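Local structure of regulatory protein YycH-like domain-containing protein (Eubacterium rectale, 5COZ) at residues Phe154-Leu160 / Glu188-Asp194. The protein is of unknown function but probably has a domain like that of the regulatory protein YycH and may be an exported lipoprotein. Numbering follows the deposited sequence.
Sequences FRTDKQL and ELYVLDD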
loop_
_atom_site.group_PDB
_atom_site.type_symbol
_atom_site.label_atom_id
_atom_site.label_comp_id
_atom_site.label_asym_id
_atom_site.label_seq_id
_atom_site.Cartn_x
_atom_site.Cartn_y
_atom_site.Cartn_z
ATOM N N PHE A 154 -1.816 3.503 -14.007
ATOM C CA PHE A 154 -1.125 4.801 -13.860
ATOM C C PHE A 154 0.368 4.649 -13.492
ATOM O O PHE A 154 1.075 5.659 -13.406
ATOM C CB PHE A 154 -1.849 5.617 -12.778
ATOM C CG PHE A 154 -3.273 5.964 -13.160
ATOM C CD1 PHE A 154 -3.549 7.084 -13.937
ATOM C CD2 PHE A 154 -4.331 5.137 -12.783
ATOM C CE1 PHE A 154 -4.860 7.399 -14.291
ATOM C CE2 PHE A 154 -5.642 5.438 -13.158
ATOM C CZ PHE A 154 -5.902 6.569 -13.908
ATOM N N ARG A 155 0.871 3.416 -13.315
ATOM C CA ARG A 155 2.265 3.197 -12.961
ATOM C C ARG A 155 3.104 3.206 -14.219
ATOM O O ARG A 155 3.371 2.154 -14.792
ATOM C CB ARG A 155 2.376 1.855 -12.207
ATOM C CG ARG A 155 3.717 1.680 -11.547
ATOM C CD ARG A 155 3.594 0.767 -10.380
ATOM N NE ARG A 155 4.912 0.496 -9.828
ATOM C CZ ARG A 155 5.297 -0.697 -9.407
ATOM N NH1 ARG A 155 4.462 -1.726 -9.455
ATOM N NH2 ARG A 155 6.525 -0.874 -8.946
ATOM N N THR A 156 3.476 4.412 -14.693
ATOM C CA THR A 156 4.227 4.559 -15.945
ATOM C C THR A 156 5.514 5.335 -15.712
ATOM O O THR A 156 5.726 5.856 -14.617
ATOM C CB THR A 156 3.365 5.326 -16.979
ATOM O OG1 THR A 156 3.420 6.721 -16.657
ATOM C CG2 THR A 156 1.899 4.834 -17.055
ATOM N N ASP A 157 6.353 5.457 -16.766
ATOM C CA ASP A 157 7.613 6.206 -16.687
ATOM C C ASP A 157 7.452 7.644 -17.180
ATOM O O ASP A 157 8.469 8.331 -17.340
ATOM C CB ASP A 157 8.692 5.517 -17.555
ATOM C CG ASP A 157 8.866 4.039 -17.250
ATOM O OD1 ASP A 157 8.979 3.688 -16.051
ATOM O OD2 ASP A 157 8.873 3.229 -18.217
ATOM N N LYS A 158 6.209 8.098 -17.423
ATOM C CA LYS A 158 6.018 9.470 -17.911
ATOM C C LYS A 158 6.584 10.492 -16.909
ATOM O O LYS A 158 6.443 10.351 -15.697
ATOM C CB LYS A 158 4.525 9.753 -18.173
ATOM C CG LYS A 158 4.244 11.152 -18.742
ATOM C CD LYS A 158 2.824 11.316 -19.194
ATOM C CE LYS A 158 2.563 12.740 -19.667
ATOM N NZ LYS A 158 1.214 12.860 -20.260
ATOM N N GLN A 159 7.270 11.499 -17.439
ATOM C CA GLN A 159 7.806 12.587 -16.635
ATOM C C GLN A 159 6.919 13.789 -16.817
ATOM O O GLN A 159 6.755 14.248 -17.948
ATOM C CB GLN A 159 9.249 12.932 -17.072
ATOM C CG GLN A 159 10.164 11.709 -17.149
ATOM C CD GLN A 159 10.498 11.201 -15.778
ATOM O OE1 GLN A 159 11.014 11.947 -14.929
ATOM N NE2 GLN A 159 10.099 9.955 -15.502
ATOM N N LEU A 160 6.337 14.295 -15.740
ATOM C CA LEU A 160 5.486 15.485 -15.833
ATOM C C LEU A 160 6.363 16.699 -16.037
ATOM O O LEU A 160 7.587 16.615 -15.844
ATOM C CB LEU A 160 4.581 15.616 -14.622
ATOM C CG LEU A 160 3.623 14.418 -14.452
ATOM C CD1 LEU A 160 2.880 14.514 -13.127
ATOM C CD2 LEU A 160 2.606 14.328 -15.632
ATOM N N GLU A 188 6.335 3.227 -4.942
ATOM C CA GLU A 188 5.643 3.085 -6.214
ATOM C C GLU A 188 5.190 4.463 -6.652
ATOM O O GLU A 188 4.712 5.248 -5.832
ATOM C CB GLU A 188 4.429 2.148 -6.086
ATOM C CG GLU A 188 4.839 0.715 -5.788
ATOM C CD GLU A 188 3.681 -0.198 -5.441
ATOM O OE1 GLU A 188 2.542 0.294 -5.248
ATOM O OE2 GLU A 188 3.933 -1.422 -5.326
ATOM N N LEU A 189 5.328 4.748 -7.931
ATOM C CA LEU A 189 4.946 6.038 -8.467
ATOM C C LEU A 189 3.825 5.885 -9.493
ATOM O O LEU A 189 3.966 5.157 -10.486
ATOM C CB LEU A 189 6.183 6.708 -9.091
ATOM C CG LEU A 189 5.910 8.053 -9.809
ATOM C CD1 LEU A 189 5.245 9.078 -8.881
ATOM C CD2 LEU A 189 7.188 8.648 -10.350
ATOM N N TYR A 190 2.767 6.692 -9.311
ATOM C CA TYR A 190 1.614 6.740 -10.208
ATOM C C TYR A 190 1.551 8.115 -10.831
ATOM O O TYR A 190 1.751 9.129 -10.149
ATOM C CB TYR A 190 0.329 6.402 -9.405
ATOM C CG TYR A 190 0.441 5.024 -8.779
ATOM C CD1 TYR A 190 0.175 3.882 -9.524
ATOM C CD2 TYR A 190 0.949 4.861 -7.494
ATOM C CE1 TYR A 190 0.404 2.608 -9.010
ATOM C CE2 TYR A 190 1.149 3.588 -6.950
ATOM C CZ TYR A 190 0.898 2.469 -7.727
ATOM O OH TYR A 190 1.088 1.203 -7.245
ATOM N N VAL A 191 1.367 8.165 -12.151
ATOM C CA VAL A 191 1.331 9.417 -12.909
ATOM C C VAL A 191 -0.110 9.763 -13.250
ATOM O O VAL A 191 -0.755 9.097 -14.083
ATOM C CB VAL A 191 2.213 9.322 -14.171
ATOM C CG1 VAL A 191 2.179 10.655 -14.935
ATOM C CG2 VAL A 191 3.667 8.953 -13.812
ATOM N N LEU A 192 -0.634 10.806 -12.594
ATOM C CA LEU A 192 -2.028 11.196 -12.786
ATOM C C LEU A 192 -2.067 12.389 -13.739
ATOM O O LEU A 192 -2.138 13.556 -13.328
ATOM C CB LEU A 192 -2.671 11.508 -11.432
ATOM C CG LEU A 192 -3.163 10.321 -10.576
ATOM C CD1 LEU A 192 -2.064 9.288 -10.278
ATOM C CD2 LEU A 192 -3.744 10.839 -9.279
ATOM N N ASP A 193 -1.959 12.076 -15.032
ATOM C CA ASP A 193 -2.013 13.087 -16.087
ATOM C C ASP A 193 -3.458 13.121 -16.661
ATOM O O ASP A 193 -4.398 12.741 -15.955
ATOM C CB ASP A 193 -0.968 12.759 -17.174
ATOM C CG ASP A 193 -1.184 11.432 -17.896
ATOM O OD1 ASP A 193 -2.058 10.658 -17.466
ATOM O OD2 ASP A 193 -0.497 11.185 -18.901
ATOM N N ASP A 194 -3.644 13.503 -17.942
ATOM C CA ASP A 194 -4.997 13.577 -18.514
ATOM C C ASP A 194 -5.757 12.236 -18.458
ATOM O O ASP A 194 -6.984 12.255 -18.538
ATOM C CB ASP A 194 -4.932 14.078 -19.953
ATOM C CG ASP A 194 -4.196 13.133 -20.857
ATOM O OD1 ASP A 194 -2.965 13.111 -20.798
ATOM O OD2 ASP A 194 -4.860 12.351 -21.563
HETATM O O HOH W 1 6.794 2.784 -9.599
HETATM O O HOH W 2 5.984 4.404 -12.135
#
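Val191 points its side chain at the loop 154-160 and packs against Leu160, with Val191 CG1 3.8 Å from Leu160 CD2. Val191 N gives a nearly straight hydrogen bond (175°) to Phe154 O. The Phe154 ring turns its edge to the backbone oxygen of Val191. These three buried residues form the tight part. Thr156 OG1 and the backbone oxygen of Lys158 border it at Val191 CG2. Arg155 CG is anti to the backbone N (chi1 -168°), which sends the chain past Tyr190 toward Glu188. Arg155 CB and CD reach the Tyr190 ring obliquely. The Tyr190 hydroxyl donates to Glu188 OE1 at 2.6 Å, from above the carboxylate plane. With an alanine at Tyr190, the Arg155 chain would probably lose the ring it leans on, and Glu188 OE1 its hydroxyl donor. The Arg155 side is looser. One water links Arg155 NE to Leu189 N, and a second joins Thr156 O to Leu189 O. The guanidinium lays one face over Glu188 CG, but its salt bridge goes to Glu48. At the far end, exposed Lys158 NZ makes a 2.8 Å salt bridge to OD2 of buried Asp193. With a single direct backbone hydrogen bond, the loop's fit to this strand rests largely on side chains and two waters.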